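Local structure of 27kDa outer membrane protein (Silicibacter pomeroyi, 3GYK) at residues D69-Q81 with Q116-I130. The protein is a thioredoxin-like protein of the DsbA family that probably acts as a thiol-disulfide oxidoreductase, this chain being its DsbA-like domain. Residues are numbered along the deposited sequence; the frame is centred on the assembly and turned at random. Where two conformers were deposited one is given.
Sequences DFAARAALAARQQ and QLQRDMEAPEVTAHI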
ATOM      1  N   ASP A  69      -1.751 -11.327   6.906  1.00  9.51           N
ATOM      2  CA  ASP A  69      -1.895 -10.490   8.086  0.50  9.56           C
ATOM      3  C   ASP A  69      -0.528 -10.216   8.725  1.00 10.05           C
ATOM      4  O   ASP A  69      -0.227  -9.058   9.059  1.00 10.43           O
ATOM      5  CB  ASP A  69      -2.846 -11.113   9.103  0.50  9.89           C
ATOM      6  CG  ASP A  69      -3.221 -10.143  10.206  0.50  9.11           C
ATOM      7  OD1 ASP A  69      -4.029  -9.239   9.944  0.50  8.70           O
ATOM      8  OD2 ASP A  69      -2.706 -10.307  11.332  0.50  8.74           O
ATOM      9  N   PHE A  70       0.305 -11.243   8.835  1.00  9.09           N
ATOM     10  CA  PHE A  70       1.637 -11.085   9.412  1.00  9.95           C
ATOM     11  C   PHE A  70       2.426 -10.043   8.620  1.00 10.45           C
ATOM     12  O   PHE A  70       2.998  -9.121   9.197  1.00 10.29           O
ATOM     13  CB  PHE A  70       2.373 -12.431   9.459  1.00  9.10           C
ATOM     14  CG  PHE A  70       3.643 -12.400  10.268  1.00  9.61           C
ATOM     15  CD1 PHE A  70       3.663 -12.922  11.557  1.00 10.16           C
ATOM     16  CD2 PHE A  70       4.814 -11.829   9.756  1.00 10.58           C
ATOM     17  CE1 PHE A  70       4.846 -12.895  12.352  1.00 10.50           C
ATOM     18  CE2 PHE A  70       6.003 -11.805  10.539  1.00 10.15           C
ATOM     19  CZ  PHE A  70       6.007 -12.332  11.834  1.00  9.10           C
ATOM     20  N   ALA A  71       2.444 -10.207   7.302  1.00  9.99           N
ATOM     21  CA  ALA A  71       3.141  -9.299   6.401  1.00 10.52           C
ATOM     22  C   ALA A  71       2.662  -7.842   6.526  1.00 10.55           C
ATOM     23  O   ALA A  71       3.486  -6.917   6.607  1.00 10.58           O
ATOM     24  CB  ALA A  71       2.978  -9.800   4.955  1.00 10.08           C
ATOM     25  N   ALA A  72       1.342  -7.632   6.517  1.00  9.82           N
ATOM     26  CA  ALA A  72       0.786  -6.284   6.690  1.00 10.22           C
ATOM     27  C   ALA A  72       1.202  -5.673   8.044  1.00 10.61           C
ATOM     28  O   ALA A  72       1.620  -4.502   8.089  1.00 10.33           O
ATOM     29  CB  ALA A  72      -0.718  -6.289   6.532  1.00  9.67           C
ATOM     30  N   ARG A  73       1.099  -6.452   9.126  0.50 10.32           N
ATOM     31  CA  ARG A  73       1.501  -5.946  10.447  0.50 10.11           C
ATOM     32  C   ARG A  73       2.990  -5.591  10.457  0.50 10.26           C
ATOM     33  O   ARG A  73       3.384  -4.519  10.944  0.50  9.64           O
ATOM     34  CB  ARG A  73       1.179  -6.957  11.555  0.50 11.21           C
ATOM     35  CG  ARG A  73      -0.325  -7.158  11.719  0.50 11.79           C
ATOM     36  CD  ARG A  73      -0.661  -7.930  12.967  0.50 14.34           C
ATOM     37  NE  ARG A  73      -2.066  -7.713  13.269  0.50 16.63           N
ATOM     38  CZ  ARG A  73      -2.510  -6.757  14.080  0.50 17.29           C
ATOM     39  NH1 ARG A  73      -1.654  -5.960  14.708  0.50 17.33           N
ATOM     40  NH2 ARG A  73      -3.811  -6.614  14.279  0.50 17.28           N
ATOM     41  N   ALA A  74       3.797  -6.485   9.886  1.00  9.37           N
ATOM     42  CA  ALA A  74       5.262  -6.313   9.859  1.00  9.80           C
ATOM     43  C   ALA A  74       5.617  -5.049   9.075  1.00 10.01           C
ATOM     44  O   ALA A  74       6.449  -4.251   9.511  1.00 10.18           O
ATOM     45  CB  ALA A  74       5.898  -7.503   9.220  1.00 10.24           C
ATOM     46  N   ALA A  75       4.980  -4.878   7.919  1.00 10.01           N
ATOM     47  CA  ALA A  75       5.246  -3.714   7.094  1.00  9.83           C
ATOM     48  C   ALA A  75       4.904  -2.436   7.854  1.00  9.91           C
ATOM     49  O   ALA A  75       5.727  -1.516   7.915  1.00  9.96           O
ATOM     50  CB  ALA A  75       4.460  -3.802   5.744  1.00  9.81           C
ATOM     51  N   LEU A  76       3.715  -2.374   8.449  1.00  9.75           N
ATOM     52  CA  LEU A  76       3.327  -1.176   9.201  1.00  9.82           C
ATOM     53  C   LEU A  76       4.281  -0.946  10.367  1.00  9.78           C
ATOM     54  O   LEU A  76       4.644   0.203  10.635  1.00  9.75           O
ATOM     55  CB  LEU A  76       1.880  -1.268   9.700  1.00  9.84           C
ATOM     56  CG  LEU A  76       0.842  -1.211   8.566  1.00 10.75           C
ATOM     57  CD1 LEU A  76      -0.546  -1.720   9.041  1.00 12.34           C
ATOM     58  CD2 LEU A  76       0.767   0.217   7.952  1.00 11.27           C
ATOM     59  N   ALA A  77       4.690  -2.024  11.056  1.00  9.36           N
ATOM     60  CA  ALA A  77       5.680  -1.890  12.136  1.00  9.08           C
ATOM     61  C   ALA A  77       7.023  -1.314  11.657  1.00  9.59           C
ATOM     62  O   ALA A  77       7.718  -0.631  12.428  1.00 10.27           O
ATOM     63  CB  ALA A  77       5.910  -3.249  12.881  1.00  8.37           C
ATOM     64  N   ALA A  78       7.396  -1.592  10.407  1.00  9.55           N
ATOM     65  CA  ALA A  78       8.669  -1.106   9.870  1.00 10.21           C
ATOM     66  C   ALA A  78       8.738   0.425   9.796  1.00 11.08           C
ATOM     67  O   ALA A  78       9.832   1.003   9.691  1.00 10.80           O
ATOM     68  CB  ALA A  78       8.964  -1.720   8.497  1.00 10.29           C
ATOM     69  N   ARG A  79       7.583   1.084   9.862  1.00 11.13           N
ATOM     70  CA  ARG A  79       7.590   2.561   9.925  1.00 12.05           C
ATOM     71  C   ARG A  79       8.397   3.058  11.125  1.00 12.41           C
ATOM     72  O   ARG A  79       9.045   4.115  11.059  1.00 12.82           O
ATOM     73  CB  ARG A  79       6.167   3.112   9.982  1.00 11.95           C
ATOM     74  CG  ARG A  79       5.372   2.862   8.699  1.00 11.26           C
ATOM     75  CD  ARG A  79       3.910   3.278   8.841  1.00 11.44           C
ATOM     76  NE  ARG A  79       3.196   2.616   9.940  1.00 12.26           N
ATOM     77  CZ  ARG A  79       1.956   2.930  10.298  1.00 11.62           C
ATOM     78  NH1 ARG A  79       1.310   3.875   9.626  1.00 10.88           N
ATOM     79  NH2 ARG A  79       1.382   2.325  11.337  1.00  9.78           N
ATOM     80  N   GLN A  80       8.382   2.292  12.220  1.00 11.46           N
ATOM     81  CA  GLN A  80       9.061   2.700  13.444  1.00 12.64           C
ATOM     82  C   GLN A  80      10.573   2.696  13.283  1.00 12.24           C
ATOM     83  O   GLN A  80      11.283   3.321  14.072  1.00 12.33           O
ATOM     84  CB  GLN A  80       8.650   1.823  14.638  1.00 13.11           C
ATOM     85  CG  GLN A  80       7.150   1.833  14.938  1.00 15.99           C
ATOM     86  CD  GLN A  80       6.559   3.234  14.872  1.00 22.18           C
ATOM     87  OE1 GLN A  80       7.059   4.150  15.533  1.00 23.06           O
ATOM     88  NE2 GLN A  80       5.498   3.413  14.056  1.00 22.54           N
ATOM     89  N   GLN A  81      11.049   2.014  12.241  1.00 12.31           N
ATOM     90  CA  GLN A  81      12.475   1.908  11.954  1.00 11.52           C
ATOM     91  C   GLN A  81      12.832   2.660  10.682  1.00 11.65           C
ATOM     92  O   GLN A  81      13.966   2.581  10.212  1.00 11.65           O
ATOM     93  CB  GLN A  81      12.894   0.436  11.857  1.00 11.56           C
ATOM     94  CG  GLN A  81      12.879  -0.263  13.213  1.00 10.62           C
ATOM     95  CD  GLN A  81      13.303  -1.708  13.129  1.00 10.93           C
ATOM     96  OE1 GLN A  81      14.428  -2.004  12.704  1.00  8.88           O
ATOM     97  NE2 GLN A  81      12.421  -2.620  13.557  1.00  8.83           N
ATOM     98  N   GLN A 116      12.625  -5.978  17.556  1.00 11.12           N
ATOM     99  CA  GLN A 116      11.870  -4.732  17.669  1.00 10.85           C
ATOM    100  C   GLN A 116      10.651  -4.745  16.744  1.00 10.65           C
ATOM    101  O   GLN A 116       9.555  -4.366  17.169  1.00 10.87           O
ATOM    102  CB  GLN A 116      12.729  -3.517  17.374  1.00 11.09           C
ATOM    103  CG  GLN A 116      11.992  -2.216  17.667  1.00 13.82           C
ATOM    104  CD  GLN A 116      12.665  -1.017  17.042  1.00 18.09           C
ATOM    105  OE1 GLN A 116      13.890  -1.004  16.858  1.00 19.61           O
ATOM    106  NE2 GLN A 116      11.868   0.005  16.706  1.00 20.32           N
ATOM    107  N   LEU A 117      10.847  -5.187  15.493  1.00  9.77           N
ATOM    108  CA  LEU A 117       9.755  -5.288  14.535  1.00  9.86           C
ATOM    109  C   LEU A 117       8.594  -6.079  15.128  1.00  9.78           C
ATOM    110  O   LEU A 117       7.453  -5.653  15.055  1.00  9.56           O
ATOM    111  CB  LEU A 117      10.219  -5.955  13.229  1.00  9.80           C
ATOM    112  CG  LEU A 117       9.266  -5.861  12.049  1.00  9.18           C
ATOM    113  CD1 LEU A 117       9.287  -4.437  11.497  1.00 10.10           C
ATOM    114  CD2 LEU A 117       9.685  -6.860  10.979  1.00  9.53           C
ATOM    115  N   GLN A 118       8.892  -7.234  15.721  1.00  9.71           N
ATOM    116  CA  GLN A 118       7.828  -8.081  16.263  1.00 10.00           C
ATOM    117  C   GLN A 118       7.131  -7.478  17.489  1.00  9.78           C
ATOM    118  O   GLN A 118       5.934  -7.735  17.675  1.00 11.20           O
ATOM    119  CB  GLN A 118       8.318  -9.519  16.500  1.00  9.62           C
ATOM    120  CG  GLN A 118       8.610 -10.213  15.178  1.00 11.45           C
ATOM    121  CD  GLN A 118       9.029 -11.648  15.312  1.00 16.29           C
ATOM    122  OE1 GLN A 118       8.210 -12.554  15.159  1.00 19.63           O
ATOM    123  NE2 GLN A 118      10.312 -11.876  15.573  1.00 12.82           N
ATOM    124  N   ARG A 119       7.850  -6.676  18.285  1.00  8.98           N
ATOM    125  CA  ARG A 119       7.244  -5.905  19.383  0.50  9.57           C
ATOM    126  C   ARG A 119       6.279  -4.884  18.778  1.00  9.55           C
ATOM    127  O   ARG A 119       5.118  -4.772  19.192  1.00  9.69           O
ATOM    128  CB  ARG A 119       8.300  -5.149  20.216  0.50  9.37           C
ATOM    129  CG  ARG A 119       9.028  -5.957  21.280  0.50 10.59           C
ATOM    130  CD  ARG A 119       9.806  -5.047  22.244  0.50 11.26           C
ATOM    131  NE  ARG A 119      10.783  -4.192  21.565  0.50 12.31           N
ATOM    132  CZ  ARG A 119      12.063  -4.512  21.388  0.50 12.95           C
ATOM    133  NH1 ARG A 119      12.529  -5.668  21.840  0.50 14.05           N
ATOM    134  NH2 ARG A 119      12.886  -3.675  20.770  0.50 12.90           N
ATOM    135  N   ASP A 120       6.778  -4.148  17.785  1.00  9.57           N
ATOM    136  CA  ASP A 120       6.017  -3.062  17.164  1.00 10.46           C
ATOM    137  C   ASP A 120       4.801  -3.568  16.379  1.00 10.92           C
ATOM    138  O   ASP A 120       3.829  -2.828  16.182  1.00 10.80           O
ATOM    139  CB  ASP A 120       6.927  -2.179  16.291  1.00 10.60           C
ATOM    140  CG  ASP A 120       7.941  -1.381  17.116  1.00 12.17           C
ATOM    141  OD1 ASP A 120       7.724  -1.197  18.337  1.00 12.65           O
ATOM    142  OD2 ASP A 120       8.961  -0.938  16.544  1.00 13.29           O
HETATM  143  N   MSE A 121       4.839  -4.826  15.931  1.00 10.32           N
HETATM  144  CA  MSE A 121       3.676  -5.407  15.260  1.00 11.14           C
HETATM  145  C   MSE A 121       2.407  -5.450  16.112  1.00 11.39           C
HETATM  146  O   MSE A 121       1.311  -5.476  15.553  1.00 12.80           O
HETATM  147  CB  MSE A 121       3.990  -6.808  14.711  1.00 10.72           C
HETATM  148  CG  MSE A 121       4.823  -6.755  13.450  1.00  8.39           C
HETATM  149 SE   MSE A 121       5.538  -8.538  13.025  1.00 12.44          SE
HETATM  150  CE  MSE A 121       3.839  -9.437  12.517  1.00 11.06           C
ATOM    151  N   GLU A 122       2.559  -5.451  17.432  0.50 12.01           N
ATOM    152  CA  GLU A 122       1.421  -5.499  18.352  0.50 12.07           C
ATOM    153  C   GLU A 122       0.765  -4.138  18.591  0.50 11.54           C
ATOM    154  O   GLU A 122      -0.308  -4.080  19.190  0.50 10.89           O
ATOM    155  CB  GLU A 122       1.847  -6.062  19.702  0.50 12.54           C
ATOM    156  CG  GLU A 122       2.567  -7.392  19.644  0.50 14.52           C
ATOM    157  CD  GLU A 122       2.845  -7.958  21.025  0.50 15.08           C
ATOM    158  OE1 GLU A 122       3.347  -7.220  21.901  0.50 15.07           O
ATOM    159  OE2 GLU A 122       2.558  -9.153  21.231  0.50 16.12           O
ATOM    160  N   ALA A 123       1.420  -3.059  18.150  1.00 11.14           N
ATOM    161  CA  ALA A 123       0.979  -1.684  18.460  1.00 10.46           C
ATOM    162  C   ALA A 123      -0.478  -1.489  18.028  1.00  8.91           C
ATOM    163  O   ALA A 123      -0.855  -1.941  16.948  1.00  8.29           O
ATOM    164  CB  ALA A 123       1.876  -0.646  17.734  1.00 10.23           C
ATOM    165  N   PRO A 124      -1.288  -0.818  18.872  1.00  8.29           N
ATOM    166  CA  PRO A 124      -2.672  -0.591  18.434  1.00  8.09           C
ATOM    167  C   PRO A 124      -2.806   0.281  17.162  1.00  7.32           C
ATOM    168  O   PRO A 124      -3.796   0.141  16.452  1.00  7.30           O
ATOM    169  CB  PRO A 124      -3.337   0.073  19.656  1.00  7.12           C
ATOM    170  CG  PRO A 124      -2.204   0.650  20.451  1.00  9.27           C
ATOM    171  CD  PRO A 124      -1.051  -0.321  20.241  1.00  7.59           C
ATOM    172  N   GLU A 125      -1.834   1.140  16.839  1.00  7.54           N
ATOM    173  CA  GLU A 125      -1.926   1.882  15.558  1.00  8.75           C
ATOM    174  C   GLU A 125      -1.890   0.928  14.335  1.00  8.40           C
ATOM    175  O   GLU A 125      -2.445   1.243  13.281  1.00  8.72           O
ATOM    176  CB  GLU A 125      -0.856   2.987  15.424  1.00  9.15           C
ATOM    177  CG  GLU A 125       0.552   2.450  15.282  1.00 15.16           C
ATOM    178  CD  GLU A 125       1.621   3.531  15.127  1.00 25.49           C
ATOM    179  OE1 GLU A 125       1.315   4.640  14.638  1.00 29.08           O
ATOM    180  OE2 GLU A 125       2.785   3.260  15.498  1.00 29.61           O
ATOM    181  N   VAL A 126      -1.245  -0.237  14.485  1.00  8.00           N
ATOM    182  CA  VAL A 126      -1.153  -1.198  13.387  1.00  8.00           C
ATOM    183  C   VAL A 126      -2.555  -1.801  13.145  1.00  8.51           C
ATOM    184  O   VAL A 126      -3.086  -1.801  12.005  1.00  9.07           O
ATOM    185  CB  VAL A 126      -0.084  -2.315  13.699  1.00  9.18           C
ATOM    186  CG1 VAL A 126      -0.167  -3.460  12.688  1.00  8.74           C
ATOM    187  CG2 VAL A 126       1.330  -1.708  13.678  1.00  8.18           C
ATOM    188  N   THR A 127      -3.157  -2.266  14.234  1.00  7.34           N
ATOM    189  CA  THR A 127      -4.541  -2.736  14.211  1.00  8.29           C
ATOM    190  C   THR A 127      -5.504  -1.670  13.651  1.00  7.91           C
ATOM    191  O   THR A 127      -6.348  -1.990  12.797  1.00  6.76           O
ATOM    192  CB  THR A 127      -4.970  -3.162  15.592  1.00  8.28           C
ATOM    193  OG1 THR A 127      -4.118  -4.243  16.009  1.00 10.36           O
ATOM    194  CG2 THR A 127      -6.426  -3.622  15.585  1.00  8.32           C
ATOM    195  N   ALA A 128      -5.344  -0.418  14.114  1.00  6.80           N
ATOM    196  CA  ALA A 128      -6.192   0.689  13.666  1.00  6.69           C
ATOM    197  C   ALA A 128      -6.078   0.889  12.152  1.00  7.51           C
ATOM    198  O   ALA A 128      -7.107   1.101  11.478  1.00  8.08           O
ATOM    199  CB  ALA A 128      -5.901   2.013  14.438  1.00  6.15           C
ATOM    200  N   HIS A 129      -4.867   0.813  11.603  1.00  7.10           N
ATOM    201  CA  HIS A 129      -4.711   0.972  10.137  1.00  8.83           C
ATOM    202  C   HIS A 129      -5.473  -0.126   9.390  1.00  8.57           C
ATOM    203  O   HIS A 129      -6.259   0.128   8.476  1.00  8.25           O
ATOM    204  CB  HIS A 129      -3.249   0.951   9.710  1.00  8.47           C
ATOM    205  CG  HIS A 129      -3.061   0.998   8.224  1.00 10.78           C
ATOM    206  ND1 HIS A 129      -2.696   2.150   7.562  1.00  9.69           N
ATOM    207  CD2 HIS A 129      -3.241   0.051   7.263  1.00 10.34           C
ATOM    208  CE1 HIS A 129      -2.624   1.902   6.259  1.00 10.29           C
ATOM    209  NE2 HIS A 129      -2.968   0.642   6.053  1.00 10.93           N
ATOM    210  N   ILE A 130      -5.231  -1.371   9.772  1.00  8.27           N
ATOM    211  CA  ILE A 130      -5.841  -2.486   9.029  1.00  8.08           C
ATOM    212  C   ILE A 130      -7.360  -2.445   9.131  1.00  7.85           C
ATOM    213  O   ILE A 130      -8.056  -2.684   8.132  1.00  8.63           O
ATOM    214  CB  ILE A 130      -5.250  -3.838   9.504  1.00  8.43           C
ATOM    215  CG1 ILE A 130      -3.760  -3.922   9.134  1.00  8.47           C
ATOM    216  CG2 ILE A 130      -6.017  -5.009   8.868  1.00  9.38           C
ATOM    217  CD1 ILE A 130      -2.964  -5.041   9.894  1.00 10.07           C
TER
HETATM  218  O   HOH W   1       9.647  -1.785  14.140  1.00  9.03           O
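Met121, a selenomethionine, fits against Phe70 and Ala74 on the helix 66-77, in the helical part of this DsbA-like thioredoxin domain. Its chain bends at the last torsion (chi3 69°), which swings the methyl CE over the middle of the Phe70 ring, 3.4 Å from the ring centroid: a CH-pi contact, with SE, its selenium, following in a Met-aromatic one. Nearer the backbone, CG of Met121 lies 3.6 Å from CA of Ala74. Alanines keep this helix face low: CB of Ala77 is a small bump pressed between Leu117 O, Met121 N and CB of Asp120, while CD1 of Leu117 dips toward the backbone at Ala74 O and Ala78 N. Both helices of 116-130 run across the alanine-rich one; the N-to-C directions of the segments 69-77 and 124-130 are 122° apart. From that side the side chain of Ile130 enters as a knob into the hole formed by Asp69, Ala72, Arg73 and Leu76. Next to it, Leu76 drives CD2 over one face of the His129 ring, 3.9 Å from its centroid; ND1 donates to Asn13 O and NE2 accepts from Glu60 N, on strand 54-60, which fixes the ring's rotation. Val126 straddles Leu76 and Arg73, CG1 against the Arg73 chain and CG2 against CB of Leu76. Arg73, extended from CG to NE, reaches the type I turn Asp120-Ala123, where NH1 bonds to Met121 O at 3.1 Å, almost in line with the carbonyl. Asp69 OD2 holds NE in a salt bridge from the same helix. At the other end of the contact, a water links Ala77 O, Gln81 NE2 and Asp120 OD2. In the first turn of helix 124-140, Arg73 grips Thr127 end-on, NH1 and NH2 both donating to OG1, which lies in the guanidinium plane; the NH2 bond is 3.0 Å.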